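Long-range contact in beta-fructofuranosidase (Arabidopsis thaliana, PDB 2OXB), which hydrolyses sucrose and 1-kestose, and less readily neokestose and levan, by releasing terminal non-reducing beta-D-fructofuranoside residues: residues 70-82 against 93-106. The protein carries 1 engineered substitution. Sequence-based numbering, arbitrary orientation.
With FRU (beta-D-fructofuranose), chain B.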
loop_
_atom_site.group_PDB
_atom_site.type_symbol
_atom_site.label_atom_id
_atom_site.label_comp_id
_atom_site.label_asym_id
_atom_site.label_seq_id
_atom_site.Cartn_x
_atom_site.Cartn_y
_atom_site.Cartn_z
ATOM N N ALA A 70 1.601 18.539 -25.296
ATOM C CA ALA A 70 2.359 19.767 -25.142
ATOM C C ALA A 70 3.820 19.385 -24.966
ATOM O O ALA A 70 4.132 18.276 -24.526
ATOM C CB ALA A 70 1.868 20.546 -23.927
ATOM N N PRO A 71 4.738 20.306 -25.297
ATOM C CA PRO A 71 6.174 20.053 -25.173
ATOM C C PRO A 71 6.549 19.372 -23.851
ATOM O O PRO A 71 6.972 18.215 -23.833
ATOM C CB PRO A 71 6.772 21.453 -25.279
ATOM C CG PRO A 71 5.807 22.166 -26.168
ATOM C CD PRO A 71 4.482 21.722 -25.625
ATOM N N PHE A 72 6.363 20.119 -22.762
ATOM C CA PHE A 72 6.684 19.703 -21.399
ATOM C C PHE A 72 6.290 18.298 -20.930
ATOM O O PHE A 72 6.559 17.925 -19.789
ATOM C CB PHE A 72 6.152 20.757 -20.411
ATOM C CG PHE A 72 4.671 21.039 -20.527
ATOM C CD1 PHE A 72 3.723 20.150 -20.004
ATOM C CD2 PHE A 72 4.223 22.215 -21.122
ATOM C CE1 PHE A 72 2.346 20.430 -20.067
ATOM C CE2 PHE A 72 2.855 22.506 -21.195
ATOM C CZ PHE A 72 1.914 21.613 -20.665
ATOM N N ASP A 73 5.677 17.511 -21.807
ATOM C CA ASP A 73 5.273 16.148 -21.453
ATOM C C ASP A 73 4.962 15.354 -22.708
ATOM O O ASP A 73 4.265 14.346 -22.649
ATOM C CB ASP A 73 4.017 16.165 -20.581
ATOM C CG ASP A 73 2.776 16.484 -21.376
ATOM O OD1 ASP A 73 1.692 15.996 -20.984
ATOM O OD2 ASP A 73 2.891 17.232 -22.383
ATOM N N ILE A 74 5.478 15.826 -23.835
ATOM C CA ILE A 74 5.240 15.208 -25.127
ATOM C C ILE A 74 5.685 13.743 -25.127
ATOM O O ILE A 74 5.259 12.954 -25.966
ATOM C CB ILE A 74 5.971 16.050 -26.243
ATOM C CG1 ILE A 74 5.101 16.163 -27.498
ATOM C CG2 ILE A 74 7.345 15.452 -26.564
ATOM C CD1 ILE A 74 4.983 14.899 -28.286
ATOM N N ASN A 75 6.516 13.363 -24.164
ATOM C CA ASN A 75 6.994 11.986 -24.129
ATOM C C ASN A 75 6.455 11.102 -23.003
ATOM O O ASN A 75 6.852 9.936 -22.860
ATOM C CB ASN A 75 8.518 11.985 -24.141
ATOM C CG ASN A 75 9.070 12.155 -25.536
ATOM O OD1 ASN A 75 9.025 11.226 -26.335
ATOM N ND2 ASN A 75 9.567 13.348 -25.851
ATOM N N GLY A 76 5.528 11.643 -22.221
ATOM C CA GLY A 76 4.953 10.862 -21.143
ATOM C C GLY A 76 4.329 11.670 -20.029
ATOM O O GLY A 76 4.721 12.803 -19.759
ATOM N N CYS A 77 3.336 11.085 -19.383
ATOM C CA CYS A 77 2.680 11.754 -18.279
ATOM C C CYS A 77 2.835 10.887 -17.053
ATOM O O CYS A 77 1.977 10.052 -16.750
ATOM C CB CYS A 77 1.200 11.985 -18.575
ATOM S SG CYS A 77 0.864 13.515 -19.414
ATOM N N TRP A 78 3.954 11.102 -16.364
ATOM C CA TRP A 78 4.308 10.363 -15.164
ATOM C C TRP A 78 3.510 10.751 -13.909
ATOM O O TRP A 78 2.768 11.734 -13.894
ATOM C CB TRP A 78 5.825 10.494 -14.927
ATOM C CG TRP A 78 6.655 9.711 -15.937
ATOM C CD1 TRP A 78 6.240 9.237 -17.158
ATOM C CD2 TRP A 78 8.016 9.279 -15.790
ATOM N NE1 TRP A 78 7.256 8.532 -17.769
ATOM C CE2 TRP A 78 8.354 8.543 -16.954
ATOM C CE3 TRP A 78 8.979 9.434 -14.789
ATOM C CZ2 TRP A 78 9.610 7.972 -17.140
ATOM C CZ3 TRP A 78 10.234 8.860 -14.974
ATOM C CH2 TRP A 78 10.535 8.138 -16.143
ATOM N N SER A 79 3.670 9.935 -12.868
ATOM C CA SER A 79 3.005 10.101 -11.578
ATOM C C SER A 79 3.054 11.528 -11.041
ATOM O O SER A 79 3.985 12.280 -11.313
ATOM C CB SER A 79 3.637 9.157 -10.557
ATOM O OG SER A 79 3.948 7.920 -11.159
ATOM N N GLY A 80 2.032 11.883 -10.269
ATOM C CA GLY A 80 1.947 13.209 -9.688
ATOM C C GLY A 80 1.071 13.157 -8.456
ATOM O O GLY A 80 0.810 12.071 -7.926
ATOM N N SER A 81 0.610 14.322 -8.011
ATOM C CA SER A 81 -0.229 14.430 -6.827
ATOM C C SER A 81 -1.077 15.694 -6.880
ATOM O O SER A 81 -0.835 16.593 -7.702
ATOM C CB SER A 81 0.630 14.455 -5.562
ATOM O OG SER A 81 1.103 13.153 -5.222
ATOM N N ALA A 82 -2.080 15.761 -6.007
ATOM C CA ALA A 82 -2.966 16.922 -5.965
ATOM C C ALA A 82 -2.984 17.565 -4.579
ATOM O O ALA A 82 -3.173 16.886 -3.574
ATOM C CB ALA A 82 -4.389 16.519 -6.383
ATOM N N LEU A 93 0.482 18.328 -9.535
ATOM C CA LEU A 93 1.905 18.431 -9.811
ATOM C C LEU A 93 2.333 17.086 -10.388
ATOM O O LEU A 93 2.401 16.092 -9.671
ATOM C CB LEU A 93 2.672 18.747 -8.521
ATOM C CG LEU A 93 2.678 20.216 -8.064
ATOM C CD1 LEU A 93 1.256 20.702 -7.860
ATOM C CD2 LEU A 93 3.479 20.367 -6.772
ATOM N N TYR A 94 2.583 17.040 -11.693
ATOM C CA TYR A 94 2.995 15.787 -12.313
ATOM C C TYR A 94 4.265 15.957 -13.147
ATOM O O TYR A 94 4.557 17.046 -13.657
ATOM C CB TYR A 94 1.876 15.222 -13.192
ATOM C CG TYR A 94 1.801 15.846 -14.559
ATOM C CD1 TYR A 94 2.448 15.272 -15.648
ATOM C CD2 TYR A 94 1.094 17.021 -14.763
ATOM C CE1 TYR A 94 2.387 15.855 -16.906
ATOM C CE2 TYR A 94 1.031 17.609 -16.014
ATOM C CZ TYR A 94 1.679 17.021 -17.082
ATOM O OH TYR A 94 1.598 17.618 -18.322
ATOM N N THR A 95 5.006 14.856 -13.268
ATOM C CA THR A 95 6.257 14.787 -14.014
ATOM C C THR A 95 6.023 14.427 -15.477
ATOM O O THR A 95 5.582 13.325 -15.789
ATOM C CB THR A 95 7.210 13.696 -13.431
ATOM O OG1 THR A 95 7.317 13.841 -12.008
ATOM C CG2 THR A 95 8.610 13.813 -14.053
ATOM N N GLY A 96 6.330 15.357 -16.373
ATOM C CA GLY A 96 6.184 15.088 -17.791
ATOM C C GLY A 96 7.560 14.894 -18.418
ATOM O O GLY A 96 8.577 15.263 -17.833
ATOM N N ILE A 97 7.610 14.310 -19.607
ATOM C CA ILE A 97 8.886 14.105 -20.276
ATOM C C ILE A 97 8.879 14.989 -21.518
ATOM O O ILE A 97 8.073 14.771 -22.424
ATOM C CB ILE A 97 9.069 12.625 -20.704
ATOM C CG1 ILE A 97 8.462 11.687 -19.656
ATOM C CG2 ILE A 97 10.555 12.318 -20.894
ATOM C CD1 ILE A 97 9.056 11.849 -18.255
ATOM N N ASP A 98 9.762 15.987 -21.555
ATOM C CA ASP A 98 9.831 16.904 -22.694
ATOM C C ASP A 98 10.491 16.279 -23.935
ATOM O O ASP A 98 11.022 15.161 -23.871
ATOM C CB ASP A 98 10.558 18.195 -22.299
ATOM C CG ASP A 98 11.947 17.949 -21.740
ATOM O OD1 ASP A 98 12.647 17.033 -22.217
ATOM O OD2 ASP A 98 12.332 18.700 -20.823
ATOM N N PRO A 99 10.476 16.999 -25.078
ATOM C CA PRO A 99 11.063 16.493 -26.322
ATOM C C PRO A 99 12.471 15.938 -26.283
ATOM O O PRO A 99 12.896 15.260 -27.214
ATOM C CB PRO A 99 10.911 17.667 -27.285
ATOM C CG PRO A 99 10.818 18.850 -26.398
ATOM C CD PRO A 99 9.958 18.364 -25.275
ATOM N N LYS A 100 13.206 16.222 -25.222
ATOM C CA LYS A 100 14.555 15.690 -25.120
ATOM C C LYS A 100 14.636 14.801 -23.898
ATOM O O LYS A 100 15.514 14.961 -23.054
ATOM C CB LYS A 100 15.601 16.817 -25.043
ATOM C CG LYS A 100 15.446 17.787 -23.877
ATOM C CD LYS A 100 16.607 18.807 -23.845
ATOM C CE LYS A 100 16.336 19.984 -22.884
ATOM N NZ LYS A 100 17.458 20.979 -22.822
ATOM N N ASN A 101 13.684 13.882 -23.796
ATOM C CA ASN A 101 13.634 12.928 -22.695
ATOM C C ASN A 101 14.314 13.325 -21.376
ATOM O O ASN A 101 15.370 12.789 -21.036
ATOM C CB ASN A 101 14.197 11.595 -23.192
ATOM C CG ASN A 101 13.184 10.805 -24.002
ATOM O OD1 ASN A 101 12.308 10.140 -23.439
ATOM N ND2 ASN A 101 13.285 10.886 -25.326
ATOM N N GLN A 102 13.717 14.256 -20.637
ATOM C CA GLN A 102 14.273 14.684 -19.353
ATOM C C GLN A 102 13.143 15.054 -18.394
ATOM O O GLN A 102 12.323 15.929 -18.674
ATOM C CB GLN A 102 15.243 15.864 -19.537
ATOM C CG GLN A 102 14.642 17.248 -19.339
ATOM C CD GLN A 102 15.609 18.374 -19.695
ATOM O OE1 GLN A 102 16.800 18.310 -19.388
ATOM N NE2 GLN A 102 15.091 19.418 -20.326
ATOM N N GLN A 103 13.106 14.364 -17.263
ATOM C CA GLN A 103 12.071 14.565 -16.258
ATOM C C GLN A 103 11.857 15.958 -15.705
ATOM O O GLN A 103 12.563 16.402 -14.790
ATOM C CB GLN A 103 12.294 13.607 -15.105
ATOM C CG GLN A 103 11.994 12.199 -15.483
ATOM C CD GLN A 103 12.765 11.243 -14.650
ATOM O OE1 GLN A 103 12.947 11.468 -13.452
ATOM N NE2 GLN A 103 13.225 10.153 -15.260
ATOM N N VAL A 104 10.848 16.625 -16.256
ATOM C CA VAL A 104 10.483 17.965 -15.830
ATOM C C VAL A 104 9.201 17.900 -15.005
ATOM O O VAL A 104 8.456 16.927 -15.071
ATOM C CB VAL A 104 10.253 18.898 -17.041
ATOM C CG1 VAL A 104 11.562 19.166 -17.743
ATOM C CG2 VAL A 104 9.270 18.261 -18.005
ATOM N N GLN A 105 8.965 18.946 -14.224
ATOM C CA GLN A 105 7.787 19.041 -13.381
ATOM C C GLN A 105 6.835 20.073 -13.920
ATOM O O GLN A 105 7.219 21.219 -14.144
ATOM C CB GLN A 105 8.176 19.422 -11.960
ATOM C CG GLN A 105 9.105 18.429 -11.353
ATOM C CD GLN A 105 8.546 17.026 -11.432
ATOM O OE1 GLN A 105 9.295 16.052 -11.420
ATOM N NE2 GLN A 105 7.218 16.913 -11.506
ATOM N N ASN A 106 5.586 19.649 -14.093
ATOM C CA ASN A 106 4.528 20.486 -14.626
ATOM C C ASN A 106 3.348 20.563 -13.693
ATOM O O ASN A 106 3.143 19.663 -12.882
ATOM C CB ASN A 106 4.073 19.912 -15.956
ATOM C CG ASN A 106 5.226 19.682 -16.884
ATOM O OD1 ASN A 106 5.954 20.615 -17.212
ATOM N ND2 ASN A 106 5.418 18.437 -17.303
HETATM C C1 FRU B . 6.881 3.628 -10.229
HETATM C C2 FRU B . 7.363 4.426 -11.447
HETATM C C3 FRU B . 7.465 5.930 -11.123
HETATM C C4 FRU B . 7.143 6.597 -12.429
HETATM C C5 FRU B . 6.166 5.596 -13.047
HETATM C C6 FRU B . 6.376 5.367 -14.530
HETATM O O1 FRU B . 7.829 3.662 -9.177
HETATM O O2 FRU B . 8.608 4.003 -12.115
HETATM O O3 FRU B . 8.754 6.328 -10.664
HETATM O O4 FRU B . 6.531 7.877 -12.240
HETATM O O5 FRU B . 6.345 4.343 -12.403
HETATM O O6 FRU B . 5.966 6.534 -15.221
#
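Asn75 makes two hydrogen bonds to segment 93-106, one to the last residue of strand 93-97 and one to the loop residue after it: its backbone N donates to Ile97 O over 2.7 Å, in the carbonyl plane, and its ND2 reaches Asp98 O at 3.1 Å from above the carbonyl plane. A type I turn, Asp73 to Gly76, presents both donors. Gly76 O then accepts from Ile97 N, Trp78 N gives a 2.8 Å bond to Thr95 O, and the Thr95 N to Ser79 O bond is weak. Ser81 and Leu93 close the far end with a reciprocal backbone pair. The strands 77-81 and 93-97 thus form an antiparallel hairpin whose strand 77-81 is an outermost strand of a four-stranded blade of the GH32 five-bladed beta-propeller, with a beta bulge between Cys77 and Gly80 shifting the register by one.

The loop before the hairpin is tied down as well. Phe72 O takes Asn106 ND2 at 2.8 Å, the donor lying 46° out of the carbonyl plane. Tyr94 OH makes a weak 3.1 Å bond to Asp73 OD1, whose stronger partner is Lys123, and also sits at the edge of the Phe72 ring.

The indole of Trp78, a substrate-binding residue, lies between the fructose and Ile97. With CG beside its own backbone N (chi1 -71°), it offers one face to fructose O6, while Ile97 CD1 packs against the other, 3.6 Å from the five-membered-ring centroid. The CB of Ser79 is directed away from strand 93-97, and its OG lies 2.8 Å from fructose O4 and is hydrogen-bonded to the active-site Asp19. On the hairpin's partner strand, Thr95 OG1 is satisfied by the backbone N of Asp145, another substrate-binding residue.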